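Long-range contacts in cystathione gamma lyase CalE6 (Micromonospora echinospora, PDB 4Q31), which belongs to the Cys/Met metabolism family of pyridoxal-phosphate-dependent enzymes and assembles from four copies of a single chain: residues C[7-12]-C[65-70]; C[152-157]-C[285-290]; C[312-317]-C[378-383]. The protein carries 1 engineered substitution. All coordinates share one frame; numbering follows the deposited sequence.

Overall arrangement
Three contacts follow one another along the chain, each closing before the next opens, so none nests or crosses. Contact 1 closes a 52-residue loop with no strand in it, bringing the N-terminal helix 9-15 against the end of helix 55-66. Contact 2 closes a longer loop of 127 residues, tying the segment that follows strand 140-146 of the seven-stranded sheet to the start of helix 288-294, beside the five-stranded sheet. Contact 3 closes a loop of 60 residues, joining helix 311-317 to the end of helix 369-380, near the C terminus. Contacts 1 and 3 lie on opposite sides of the chain's centre, their own centres about 42 Å apart, and no two contacts touch.

Contact 1: residues C[7-12]-C[65-70]; sequences MRFGTR and AGLERA. Engineered in segment 7-12: G10 (natural residue Asp).
The Schellman motif that ends helix 55-66 offers the carbonyl of G66 to R12 of the N-terminal helix 9-15. R12 NH2 donates to G66 O at 3.1 Å in a nearly straight bond (163°), with the oxygen close to the guanidinium plane and the nitrogen in the carbonyl plane. A water extends the grip, accepting from R12 NH2 and donating to L67 O. The side chain of R12 bends at chi3 (-104°), which turns its guanidinium across the helix end, and R12 NE adds a weak bond to M7 O.

Above and below this guanidinium lie R69 and F9. R69 NE is over one face, near its rim and 3.9 Å from R12 CZ, while F9 CA is over the rim of the opposite face. The two guanidinium planes are 49° apart, and their like charges approach to 3.9 Å between R12 NH1 and R69 NH1. Separately, L67 CD2 sits over the face of the F9 ring, 4.3 Å from its centroid, as a CH-pi contact; F9 CE2 also packs 3.8 Å from L67 CB.

L67 O has a further partner in Q185, and the neighbouring R8 and T11 bind D371 of the second subunit. The arrangement is a Schellman helix end, with R69 as its positive-phi C-prime residue: A70 N bonds to A65 O, and R69 N bonds weakly to G66 O, the same oxygen that accepts from R12 NH2.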
HETATM    1  N   MSE C   7      -0.869 -18.991 -24.585  1.00 61.49           N
HETATM    2  CA  MSE C   7      -1.803 -18.345 -23.659  1.00 53.62           C
HETATM    3  C   MSE C   7      -3.291 -18.324 -24.081  1.00 47.74           C
HETATM    4  O   MSE C   7      -3.703 -17.546 -24.949  1.00 43.38           O
HETATM    5  CB  MSE C   7      -1.344 -16.911 -23.353  1.00 58.05           C
HETATM    6  CG  MSE C   7      -0.092 -16.804 -22.483  1.00 60.03           C
HETATM    7 SE   MSE C   7       0.141 -15.034 -21.676  0.42 48.12          SE
HETATM    8  CE  MSE C   7       0.549 -14.013 -23.287  1.00 74.06           C
ATOM      9  N   ARG C   8      -4.091 -19.175 -23.439  1.00 38.77           N
ATOM     10  CA  ARG C   8      -5.544 -19.049 -23.454  1.00 33.13           C
ATOM     11  C   ARG C   8      -5.986 -18.017 -22.396  1.00 33.37           C
ATOM     12  O   ARG C   8      -5.155 -17.480 -21.663  1.00 27.82           O
ATOM     13  CB  ARG C   8      -6.193 -20.412 -23.192  1.00 27.11           C
ATOM     14  CG  ARG C   8      -6.055 -21.398 -24.361  1.00 29.24           C
ATOM     15  CD  ARG C   8      -6.280 -22.823 -23.900  1.00 31.71           C
ATOM     16  NE  ARG C   8      -6.250 -23.797 -24.992  1.00 37.54           N
ATOM     17  CZ  ARG C   8      -5.167 -24.466 -25.384  1.00 43.41           C
ATOM     18  NH1 ARG C   8      -3.993 -24.271 -24.791  1.00 39.47           N
ATOM     19  NH2 ARG C   8      -5.259 -25.335 -26.381  1.00 47.17           N
ATOM     20  N   PHE C   9      -7.285 -17.745 -22.314  1.00 34.33           N
ATOM     21  CA  PHE C   9      -7.798 -16.672 -21.446  1.00 33.74           C
ATOM     22  C   PHE C   9      -7.345 -16.711 -19.977  1.00 27.61           C
ATOM     23  O   PHE C   9      -6.779 -15.742 -19.475  1.00 27.92           O
ATOM     24  CB  PHE C   9      -9.328 -16.582 -21.527  1.00 34.94           C
ATOM     25  CG  PHE C   9      -9.886 -15.298 -20.965  1.00 29.68           C
ATOM     26  CD1 PHE C   9     -10.196 -15.191 -19.616  1.00 21.77           C
ATOM     27  CD2 PHE C   9     -10.078 -14.194 -21.784  1.00 23.83           C
ATOM     28  CE1 PHE C   9     -10.710 -14.000 -19.095  1.00 25.05           C
ATOM     29  CE2 PHE C   9     -10.591 -13.001 -21.271  1.00 27.95           C
ATOM     30  CZ  PHE C   9     -10.908 -12.906 -19.926  1.00 22.82           C
ATOM     31  N   GLY C  10      -7.597 -17.817 -19.290  1.00 25.07           N
ATOM     32  CA  GLY C  10      -7.201 -17.953 -17.897  1.00 17.47           C
ATOM     33  C   GLY C  10      -5.699 -17.790 -17.664  1.00 23.99           C
ATOM     34  O   GLY C  10      -5.248 -17.355 -16.606  1.00 23.82           O
ATOM     35  N   THR C  11      -4.907 -18.131 -18.671  1.00 19.32           N
ATOM     36  CA  THR C  11      -3.467 -17.946 -18.590  1.00 18.82           C
ATOM     37  C   THR C  11      -3.106 -16.467 -18.748  1.00 17.12           C
ATOM     38  O   THR C  11      -2.229 -15.954 -18.056  1.00 18.87           O
ATOM     39  CB  THR C  11      -2.770 -18.769 -19.666  1.00 22.63           C
ATOM     40  OG1 THR C  11      -3.088 -20.149 -19.468  1.00 21.68           O
ATOM     41  CG2 THR C  11      -1.249 -18.576 -19.607  1.00 21.22           C
ATOM     42  N   ARG C  12      -3.796 -15.791 -19.659  1.00 16.47           N
ATOM     43  CA  ARG C  12      -3.574 -14.363 -19.899  1.00 25.15           C
ATOM     44  C   ARG C  12      -3.874 -13.508 -18.670  1.00 22.47           C
ATOM     45  O   ARG C  12      -3.244 -12.475 -18.464  1.00 16.92           O
ATOM     46  CB  ARG C  12      -4.402 -13.878 -21.094  1.00 16.52           C
ATOM     47  CG  ARG C  12      -3.931 -14.441 -22.443  1.00 31.82           C
ATOM     48  CD  ARG C  12      -4.844 -13.989 -23.599  1.00 38.41           C
ATOM     49  NE  ARG C  12      -5.731 -15.063 -24.049  1.00 49.05           N
ATOM     50  CZ  ARG C  12      -6.926 -14.887 -24.617  1.00 47.77           C
ATOM     51  NH1 ARG C  12      -7.644 -15.943 -24.991  1.00 51.92           N
ATOM     52  NH2 ARG C  12      -7.415 -13.666 -24.812  1.00 30.81           N
ATOM     53  N   ALA C  65      -5.410  -5.479 -22.558  1.00 16.16           N
ATOM     54  CA  ALA C  65      -5.443  -5.570 -24.016  1.00 17.11           C
ATOM     55  C   ALA C  65      -5.386  -7.033 -24.432  1.00 17.42           C
ATOM     56  O   ALA C  65      -6.088  -7.457 -25.351  1.00 18.01           O
ATOM     57  CB  ALA C  65      -4.276  -4.784 -24.647  1.00 17.72           C
ATOM     58  N   GLY C  66      -4.548  -7.806 -23.747  1.00 17.11           N
ATOM     59  CA  GLY C  66      -4.400  -9.215 -24.060  1.00 18.50           C
ATOM     60  C   GLY C  66      -5.668 -10.035 -23.874  1.00 21.50           C
ATOM     61  O   GLY C  66      -5.851 -11.059 -24.541  1.00 22.83           O
ATOM     62  N   LEU C  67      -6.556  -9.598 -22.984  1.00 16.57           N
ATOM     63  CA  LEU C  67      -7.790 -10.347 -22.741  1.00 17.37           C
ATOM     64  C   LEU C  67      -8.766 -10.235 -23.914  1.00 22.17           C
ATOM     65  O   LEU C  67      -9.718 -11.007 -24.007  1.00 24.45           O
ATOM     66  CB  LEU C  67      -8.474  -9.893 -21.446  1.00 15.73           C
ATOM     67  CG  LEU C  67      -7.637  -9.945 -20.167  1.00 20.82           C
ATOM     68  CD1 LEU C  67      -8.465  -9.400 -19.009  1.00 14.54           C
ATOM     69  CD2 LEU C  67      -7.151 -11.352 -19.877  1.00 15.18           C
ATOM     70  N   GLU C  68      -8.532  -9.273 -24.805  1.00 19.54           N
ATOM     71  CA  GLU C  68      -9.369  -9.130 -25.994  1.00 18.46           C
ATOM     72  C   GLU C  68      -8.532  -9.230 -27.265  1.00 22.84           C
ATOM     73  O   GLU C  68      -9.005  -8.915 -28.367  1.00 20.25           O
ATOM     74  CB  GLU C  68     -10.152  -7.815 -25.934  1.00 18.38           C
ATOM     75  CG  GLU C  68     -10.750  -7.572 -24.556  1.00 17.50           C
ATOM     76  CD  GLU C  68     -11.742  -6.420 -24.513  1.00 26.85           C
ATOM     77  OE1 GLU C  68     -12.429  -6.169 -25.530  1.00 24.92           O
ATOM     78  OE2 GLU C  68     -11.836  -5.781 -23.447  1.00 21.52           O
ATOM     79  N   ARG C  69      -7.292  -9.692 -27.101  1.00 23.69           N
ATOM     80  CA  ARG C  69      -6.353  -9.853 -28.212  1.00 24.87           C
ATOM     81  C   ARG C  69      -6.237  -8.566 -29.020  1.00 24.00           C
ATOM     82  O   ARG C  69      -6.219  -8.586 -30.239  1.00 25.29           O
ATOM     83  CB  ARG C  69      -6.773 -11.017 -29.108  1.00 27.40           C
ATOM     84  CG  ARG C  69      -6.977 -12.300 -28.338  1.00 52.04           C
ATOM     85  CD  ARG C  69      -6.897 -13.515 -29.229  1.00 59.99           C
ATOM     86  NE  ARG C  69      -6.331 -14.639 -28.493  1.00 68.40           N
ATOM     87  CZ  ARG C  69      -6.117 -15.842 -29.007  1.00 75.70           C
ATOM     88  NH1 ARG C  69      -5.592 -16.800 -28.252  1.00 78.79           N
ATOM     89  NH2 ARG C  69      -6.427 -16.087 -30.274  1.00 78.85           N
ATOM     90  N   ALA C  70      -6.180  -7.448 -28.310  1.00 24.40           N
ATOM     91  CA  ALA C  70      -6.177  -6.129 -28.928  1.00 21.34           C
ATOM     92  C   ALA C  70      -4.794  -5.489 -28.803  1.00 24.37           C
ATOM     93  O   ALA C  70      -4.049  -5.786 -27.871  1.00 22.87           O
ATOM     94  CB  ALA C  70      -7.215  -5.249 -28.256  1.00 20.51           C
TER
HETATM   95  O   HOH W   1      -9.920 -13.235 -26.039  1.00 39.22           O

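Contact 2: residues C[152-157]-C[285-290]; sequences LLTVVD and HPQHAV
H285 places its imidazole beside L153 O because CG stands opposite the backbone N (chi1 -176°), whereas the chain of Q287 turns sharply at chi2 (95°) and brings its amide up to the backbone of V155. These two side chains provide the polar part of the contact. H285 NE2 donates to L153 O at 2.8 Å in an almost straight bond (171°) that keeps to the ring plane, although the donor is tilted from the plane of the carbonyl. At the other ring nitrogen, H285 ND1 accepts from Q287 N at 2.9 Å. One bond thus crosses to L153 and the other stays within 285-290, and together they would fix the ring's rotation. Q287 OE1 accepts from V155 N, also at 2.9 Å, with the donor well above the amide plane rather than on a lone pair.

Valines take over further along. V155 CG1 meets V290 CG1 at 3.7 Å as the two side chains run alongside each other, pointing opposite ways. The same V290 CG1 rests 3.6 Å from D157 CA, while V290 CG2 approaches D157 CB.

Both segments lead into helices. D157 is the N-cap of helix 158-167, its OD1 bonded to E160 N, and Q287 holds the N-cap position of helix 288-294, reached through a type I turn from H285 to H288. V156 O continues the join by accepting from Q294. The segment 152-157 belongs to the beta-alpha-beta crossover between the parallel strands 140-146 and 171-175, and the contact joins this crossover loop of the seven-stranded sheet to the helical connection between strands 274-278 and 301-306 of the five-stranded one.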
ATOM      1  N   LEU C 152     -32.671  -3.456 -16.024  1.00 25.68           N
ATOM      2  CA  LEU C 152     -33.626  -4.373 -16.661  1.00 22.99           C
ATOM      3  C   LEU C 152     -32.954  -5.492 -17.462  1.00 22.15           C
ATOM      4  O   LEU C 152     -33.619  -6.418 -17.913  1.00 23.33           O
ATOM      5  CB  LEU C 152     -34.635  -3.618 -17.520  1.00 27.27           C
ATOM      6  CG  LEU C 152     -35.559  -2.694 -16.735  1.00 33.50           C
ATOM      7  CD1 LEU C 152     -36.453  -1.938 -17.694  1.00 37.23           C
ATOM      8  CD2 LEU C 152     -36.391  -3.504 -15.751  1.00 32.89           C
ATOM      9  N   LEU C 153     -31.640  -5.396 -17.631  1.00 20.78           N
ATOM     10  CA  LEU C 153     -30.855  -6.459 -18.272  1.00 23.32           C
ATOM     11  C   LEU C 153     -31.288  -6.745 -19.717  1.00 24.12           C
ATOM     12  O   LEU C 153     -31.211  -7.888 -20.175  1.00 26.15           O
ATOM     13  CB  LEU C 153     -30.897  -7.751 -17.432  1.00 21.78           C
ATOM     14  CG  LEU C 153     -30.770  -7.554 -15.914  1.00 27.33           C
ATOM     15  CD1 LEU C 153     -30.711  -8.869 -15.163  1.00 26.54           C
ATOM     16  CD2 LEU C 153     -29.548  -6.730 -15.627  1.00 24.76           C
ATOM     17  N   THR C 154     -31.761  -5.718 -20.428  1.00 27.38           N
ATOM     18  CA  THR C 154     -32.060  -5.877 -21.852  1.00 32.08           C
ATOM     19  C   THR C 154     -30.733  -5.942 -22.610  1.00 31.52           C
ATOM     20  O   THR C 154     -29.703  -5.490 -22.107  1.00 28.82           O
ATOM     21  CB  THR C 154     -32.940  -4.740 -22.418  1.00 32.89           C
ATOM     22  OG1 THR C 154     -32.311  -3.482 -22.168  1.00 34.54           O
ATOM     23  CG2 THR C 154     -34.339  -4.753 -21.785  1.00 34.86           C
ATOM     24  N   VAL C 155     -30.759  -6.507 -23.811  1.00 21.79           N
ATOM     25  CA  VAL C 155     -29.529  -6.809 -24.531  1.00 30.50           C
ATOM     26  C   VAL C 155     -29.557  -6.271 -25.966  1.00 28.37           C
ATOM     27  O   VAL C 155     -30.563  -6.382 -26.653  1.00 27.77           O
ATOM     28  CB  VAL C 155     -29.263  -8.340 -24.519  1.00 25.96           C
ATOM     29  CG1 VAL C 155     -28.242  -8.742 -25.571  1.00 22.97           C
ATOM     30  CG2 VAL C 155     -28.809  -8.789 -23.122  1.00 19.77           C
ATOM     31  N   VAL C 156     -28.445  -5.684 -26.398  1.00 27.38           N
ATOM     32  CA  VAL C 156     -28.310  -5.147 -27.751  1.00 29.55           C
ATOM     33  C   VAL C 156     -27.339  -6.004 -28.576  1.00 27.03           C
ATOM     34  O   VAL C 156     -26.292  -6.419 -28.074  1.00 20.87           O
ATOM     35  CB  VAL C 156     -27.786  -3.693 -27.698  1.00 28.18           C
ATOM     36  CG1 VAL C 156     -27.504  -3.153 -29.108  1.00 23.03           C
ATOM     37  CG2 VAL C 156     -28.773  -2.808 -26.954  1.00 22.51           C
ATOM     38  N   ASP C 157     -27.693  -6.273 -29.833  1.00 24.72           N
ATOM     39  CA  ASP C 157     -26.853  -7.074 -30.727  1.00 23.42           C
ATOM     40  C   ASP C 157     -25.683  -6.224 -31.207  1.00 25.27           C
ATOM     41  O   ASP C 157     -25.845  -5.367 -32.087  1.00 27.38           O
ATOM     42  CB  ASP C 157     -27.677  -7.591 -31.916  1.00 25.08           C
ATOM     43  CG  ASP C 157     -26.901  -8.563 -32.807  1.00 28.90           C
ATOM     44  OD1 ASP C 157     -25.654  -8.470 -32.905  1.00 26.47           O
ATOM     45  OD2 ASP C 157     -27.549  -9.425 -33.433  1.00 33.44           O
ATOM     46  N   HIS C 285     -36.222 -14.637 -22.018  1.00 32.45           N
ATOM     47  CA  HIS C 285     -35.635 -13.302 -22.133  1.00 31.13           C
ATOM     48  C   HIS C 285     -35.886 -12.769 -23.545  1.00 33.80           C
ATOM     49  O   HIS C 285     -35.653 -13.472 -24.530  1.00 31.75           O
ATOM     50  CB  HIS C 285     -34.134 -13.334 -21.835  1.00 30.57           C
ATOM     51  CG  HIS C 285     -33.490 -11.983 -21.834  1.00 26.49           C
ATOM     52  ND1 HIS C 285     -33.258 -11.267 -22.990  1.00 29.76           N
ATOM     53  CD2 HIS C 285     -33.033 -11.216 -20.817  1.00 22.68           C
ATOM     54  CE1 HIS C 285     -32.691 -10.114 -22.684  1.00 29.01           C
ATOM     55  NE2 HIS C 285     -32.533 -10.063 -21.372  1.00 27.35           N
ATOM     56  N   PRO C 286     -36.371 -11.522 -23.649  1.00 37.43           N
ATOM     57  CA  PRO C 286     -36.842 -11.027 -24.949  1.00 36.65           C
ATOM     58  C   PRO C 286     -35.746 -11.021 -26.010  1.00 35.30           C
ATOM     59  O   PRO C 286     -36.066 -11.052 -27.189  1.00 37.20           O
ATOM     60  CB  PRO C 286     -37.321  -9.605 -24.634  1.00 40.85           C
ATOM     61  CG  PRO C 286     -36.573  -9.213 -23.394  1.00 43.40           C
ATOM     62  CD  PRO C 286     -36.423 -10.486 -22.602  1.00 38.30           C
ATOM     63  N   GLN C 287     -34.478 -11.010 -25.603  1.00 31.24           N
ATOM     64  CA  GLN C 287     -33.390 -11.112 -26.570  1.00 32.01           C
ATOM     65  C   GLN C 287     -32.542 -12.365 -26.371  1.00 31.66           C
ATOM     66  O   GLN C 287     -31.323 -12.308 -26.491  1.00 28.77           O
ATOM     67  CB  GLN C 287     -32.500  -9.862 -26.544  1.00 27.39           C
ATOM     68  CG  GLN C 287     -33.201  -8.577 -27.004  1.00 26.45           C
ATOM     69  CD  GLN C 287     -33.764  -7.783 -25.838  1.00 29.34           C
ATOM     70  OE1 GLN C 287     -33.183  -7.761 -24.745  1.00 24.45           O
ATOM     71  NE2 GLN C 287     -34.907  -7.139 -26.055  1.00 31.07           N
ATOM     72  N   HIS C 288     -33.189 -13.498 -26.094  1.00 33.82           N
ATOM     73  CA  HIS C 288     -32.469 -14.747 -25.813  1.00 31.56           C
ATOM     74  C   HIS C 288     -31.504 -15.192 -26.917  1.00 24.93           C
ATOM     75  O   HIS C 288     -30.414 -15.666 -26.621  1.00 27.16           O
ATOM     76  CB  HIS C 288     -33.432 -15.891 -25.461  1.00 36.89           C
ATOM     77  CG  HIS C 288     -34.305 -16.331 -26.598  1.00 45.49           C
ATOM     78  ND1 HIS C 288     -35.602 -15.887 -26.758  1.00 49.21           N
ATOM     79  CD2 HIS C 288     -34.076 -17.193 -27.618  1.00 46.52           C
ATOM     80  CE1 HIS C 288     -36.131 -16.449 -27.830  1.00 48.47           C
ATOM     81  NE2 HIS C 288     -35.225 -17.245 -28.371  1.00 51.07           N
ATOM     82  N   ALA C 289     -31.898 -15.033 -28.176  1.00 24.09           N
ATOM     83  CA  ALA C 289     -31.043 -15.429 -29.286  1.00 24.86           C
ATOM     84  C   ALA C 289     -29.775 -14.574 -29.355  1.00 29.66           C
ATOM     85  O   ALA C 289     -28.692 -15.070 -29.680  1.00 27.67           O
ATOM     86  CB  ALA C 289     -31.806 -15.369 -30.606  1.00 28.79           C
ATOM     87  N   VAL C 290     -29.905 -13.286 -29.053  1.00 28.33           N
ATOM     88  CA  VAL C 290     -28.741 -12.409 -29.076  1.00 22.95           C
ATOM     89  C   VAL C 290     -27.808 -12.750 -27.916  1.00 24.50           C
ATOM     90  O   VAL C 290     -26.594 -12.853 -28.096  1.00 25.21           O
ATOM     91  CB  VAL C 290     -29.129 -10.918 -29.032  1.00 23.01           C
ATOM     92  CG1 VAL C 290     -27.870 -10.050 -28.992  1.00 22.36           C
ATOM     93  CG2 VAL C 290     -29.987 -10.555 -30.234  1.00 24.72           C
TER

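Contact 3: residues C[312-317]-C[378-383]; sequences ERLLDR and RALAGG
Hydrogen bonding centres on A379 O, which takes bonds from both NE and NH2 of R317; a bend at chi3 (-74°) swings the guanidinium to this carbonyl. R317 NE donates at 2.9 Å (157°) in the carbonyl plane, on a lone pair, and R317 NH2 reaches the same A379 O at 3.3 Å with a more bent bond. A379 O also accepts from the backbone N of G382, so three donors converge on one oxygen in the last turn of helix 369-380.

Contacts over the flat guanidinium come next. G382 O lies above one face, near its rim and 3.3 Å from R317 NH2, at an angle too poor for a hydrogen bond. R313 O lies over the opposite face, again toward the rim.

Apolar packing completes the contact. L314 CD1 lies against the A379 carbonyl, with A379 O at 3.4 Å, and touches A379 CB at 3.7 Å and, more loosely, L380 CD2 at 4.2 Å. R317 CB adds its methylene against A379 CB, 4.1 Å away. Y306 and F304 of strand 301-306 pack against the two leucines.

The chemistry implies that the arginine's positive charge sits at a helix C terminus, where the carbonyl dipoles would probably welcome it.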
ATOM      1  N   GLU C 312     -38.094  -1.227   0.841  1.00 31.23           N
ATOM      2  CA  GLU C 312     -37.298  -0.920   2.031  1.00 34.40           C
ATOM      3  C   GLU C 312     -37.376  -2.030   3.073  1.00 29.83           C
ATOM      4  O   GLU C 312     -36.391  -2.338   3.730  1.00 28.32           O
ATOM      5  CB  GLU C 312     -37.777   0.379   2.680  1.00 41.07           C
ATOM      6  CG  GLU C 312     -37.032   1.617   2.261  1.00 52.87           C
ATOM      7  CD  GLU C 312     -37.515   2.847   3.009  1.00 73.12           C
ATOM      8  OE1 GLU C 312     -38.469   2.713   3.809  1.00 80.92           O
ATOM      9  OE2 GLU C 312     -36.944   3.944   2.804  1.00 78.26           O
ATOM     10  N   ARG C 313     -38.553  -2.621   3.236  1.00 28.55           N
ATOM     11  CA  ARG C 313     -38.708  -3.659   4.250  1.00 30.35           C
ATOM     12  C   ARG C 313     -37.971  -4.918   3.821  1.00 26.70           C
ATOM     13  O   ARG C 313     -37.282  -5.549   4.621  1.00 27.95           O
ATOM     14  CB  ARG C 313     -40.186  -3.932   4.549  1.00 28.04           C
ATOM     15  CG  ARG C 313     -40.955  -2.689   5.006  1.00 34.37           C
ATOM     16  CD  ARG C 313     -40.775  -2.377   6.494  1.00 38.60           C
ATOM     17  NE  ARG C 313     -39.418  -1.957   6.836  1.00 45.81           N
ATOM     18  CZ  ARG C 313     -38.945  -0.725   6.669  1.00 55.12           C
ATOM     19  NH1 ARG C 313     -37.695  -0.444   7.012  1.00 54.80           N
ATOM     20  NH2 ARG C 313     -39.715   0.230   6.160  1.00 58.63           N
ATOM     21  N   LEU C 314     -38.089  -5.265   2.548  1.00 25.78           N
ATOM     22  CA  LEU C 314     -37.297  -6.364   2.012  1.00 27.15           C
ATOM     23  C   LEU C 314     -35.791  -6.163   2.231  1.00 25.11           C
ATOM     24  O   LEU C 314     -35.093  -7.072   2.691  1.00 22.25           O
ATOM     25  CB  LEU C 314     -37.586  -6.550   0.529  1.00 22.95           C
ATOM     26  CG  LEU C 314     -36.736  -7.631  -0.129  1.00 18.26           C
ATOM     27  CD1 LEU C 314     -37.167  -8.995   0.366  1.00 27.57           C
ATOM     28  CD2 LEU C 314     -36.880  -7.534  -1.641  1.00 17.86           C
ATOM     29  N   LEU C 315     -35.288  -4.976   1.905  1.00 19.15           N
ATOM     30  CA  LEU C 315     -33.847  -4.708   2.019  1.00 20.82           C
ATOM     31  C   LEU C 315     -33.357  -4.873   3.454  1.00 24.86           C
ATOM     32  O   LEU C 315     -32.243  -5.344   3.684  1.00 23.96           O
ATOM     33  CB  LEU C 315     -33.499  -3.295   1.530  1.00 23.57           C
ATOM     34  CG  LEU C 315     -33.733  -2.983   0.046  1.00 29.68           C
ATOM     35  CD1 LEU C 315     -33.501  -1.497  -0.254  1.00 26.93           C
ATOM     36  CD2 LEU C 315     -32.863  -3.865  -0.832  1.00 27.35           C
ATOM     37  N   ASP C 316     -34.194  -4.493   4.417  1.00 24.52           N
ATOM     38  CA  ASP C 316     -33.819  -4.578   5.833  1.00 26.50           C
ATOM     39  C   ASP C 316     -33.625  -6.002   6.316  1.00 29.34           C
ATOM     40  O   ASP C 316     -32.988  -6.233   7.340  1.00 31.65           O
ATOM     41  CB  ASP C 316     -34.880  -3.919   6.706  1.00 33.87           C
ATOM     42  CG  ASP C 316     -34.783  -2.425   6.695  1.00 47.56           C
ATOM     43  OD1 ASP C 316     -33.725  -1.902   6.275  1.00 51.86           O
ATOM     44  OD2 ASP C 316     -35.761  -1.772   7.111  1.00 56.11           O
ATOM     45  N   ARG C 317     -34.184  -6.952   5.573  1.00 26.41           N
ATOM     46  CA  ARG C 317     -34.247  -8.333   6.020  1.00 25.12           C
ATOM     47  C   ARG C 317     -33.048  -9.188   5.642  1.00 28.25           C
ATOM     48  O   ARG C 317     -32.824 -10.236   6.246  1.00 29.77           O
ATOM     49  CB  ARG C 317     -35.551  -8.975   5.546  1.00 21.21           C
ATOM     50  CG  ARG C 317     -36.777  -8.328   6.211  1.00 28.29           C
ATOM     51  CD  ARG C 317     -38.010  -9.198   6.115  1.00 31.06           C
ATOM     52  NE  ARG C 317     -38.591  -9.223   4.781  1.00 35.11           N
ATOM     53  CZ  ARG C 317     -39.593  -8.439   4.380  1.00 34.97           C
ATOM     54  NH1 ARG C 317     -40.118  -7.556   5.212  1.00 28.68           N
ATOM     55  NH2 ARG C 317     -40.078  -8.545   3.145  1.00 27.09           N
ATOM     56  N   ARG C 378     -35.272 -16.091   3.058  1.00 23.87           N
ATOM     57  CA  ARG C 378     -35.696 -15.505   4.332  1.00 29.73           C
ATOM     58  C   ARG C 378     -36.230 -14.092   4.123  1.00 26.52           C
ATOM     59  O   ARG C 378     -37.220 -13.698   4.727  1.00 32.40           O
ATOM     60  CB  ARG C 378     -34.538 -15.435   5.332  1.00 35.06           C
ATOM     61  CG  ARG C 378     -34.233 -16.720   6.074  1.00 45.75           C
ATOM     62  CD  ARG C 378     -33.329 -16.451   7.280  1.00 47.94           C
ATOM     63  NE  ARG C 378     -32.148 -15.662   6.923  1.00 49.70           N
ATOM     64  CZ  ARG C 378     -31.019 -16.174   6.445  1.00 43.05           C
ATOM     65  NH1 ARG C 378     -30.001 -15.378   6.158  1.00 38.52           N
ATOM     66  NH2 ARG C 378     -30.902 -17.484   6.258  1.00 45.25           N
ATOM     67  N   ALA C 379     -35.553 -13.326   3.278  1.00 23.18           N
ATOM     68  CA  ALA C 379     -35.959 -11.952   3.009  1.00 23.03           C
ATOM     69  C   ALA C 379     -37.319 -11.930   2.310  1.00 24.22           C
ATOM     70  O   ALA C 379     -38.229 -11.207   2.721  1.00 27.30           O
ATOM     71  CB  ALA C 379     -34.899 -11.246   2.172  1.00 23.29           C
ATOM     72  N   LEU C 380     -37.466 -12.749   1.273  1.00 24.06           N
ATOM     73  CA  LEU C 380     -38.733 -12.830   0.539  1.00 26.77           C
ATOM     74  C   LEU C 380     -39.914 -13.240   1.415  1.00 28.00           C
ATOM     75  O   LEU C 380     -41.033 -12.815   1.182  1.00 27.07           O
ATOM     76  CB  LEU C 380     -38.617 -13.809  -0.630  1.00 23.37           C
ATOM     77  CG  LEU C 380     -37.628 -13.402  -1.726  1.00 24.70           C
ATOM     78  CD1 LEU C 380     -37.566 -14.477  -2.793  1.00 21.77           C
ATOM     79  CD2 LEU C 380     -38.057 -12.082  -2.329  1.00 24.48           C
ATOM     80  N   ALA C 381     -39.665 -14.079   2.414  1.00 26.88           N
ATOM     81  CA  ALA C 381     -40.757 -14.636   3.204  1.00 30.10           C
ATOM     82  C   ALA C 381     -41.123 -13.809   4.437  1.00 30.63           C
ATOM     83  O   ALA C 381     -42.039 -14.174   5.155  1.00 35.77           O
ATOM     84  CB  ALA C 381     -40.450 -16.086   3.601  1.00 33.47           C
ATOM     85  N   GLY C 382     -40.414 -12.706   4.676  1.00 31.77           N
ATOM     86  CA  GLY C 382     -40.660 -11.859   5.841  1.00 37.81           C
ATOM     87  C   GLY C 382     -41.800 -10.867   5.653  1.00 40.66           C
ATOM     88  O   GLY C 382     -42.235 -10.621   4.532  1.00 34.46           O
ATOM     89  N   GLY C 383     -42.300 -10.291   6.743  1.00 54.86           N
ATOM     90  CA  GLY C 383     -43.525  -9.508   6.655  1.00 60.97           C
ATOM     91  C   GLY C 383     -43.697  -8.321   7.590  1.00 67.85           C
ATOM     92  O   GLY C 383     -44.829  -7.920   7.879  1.00 70.17           O
TER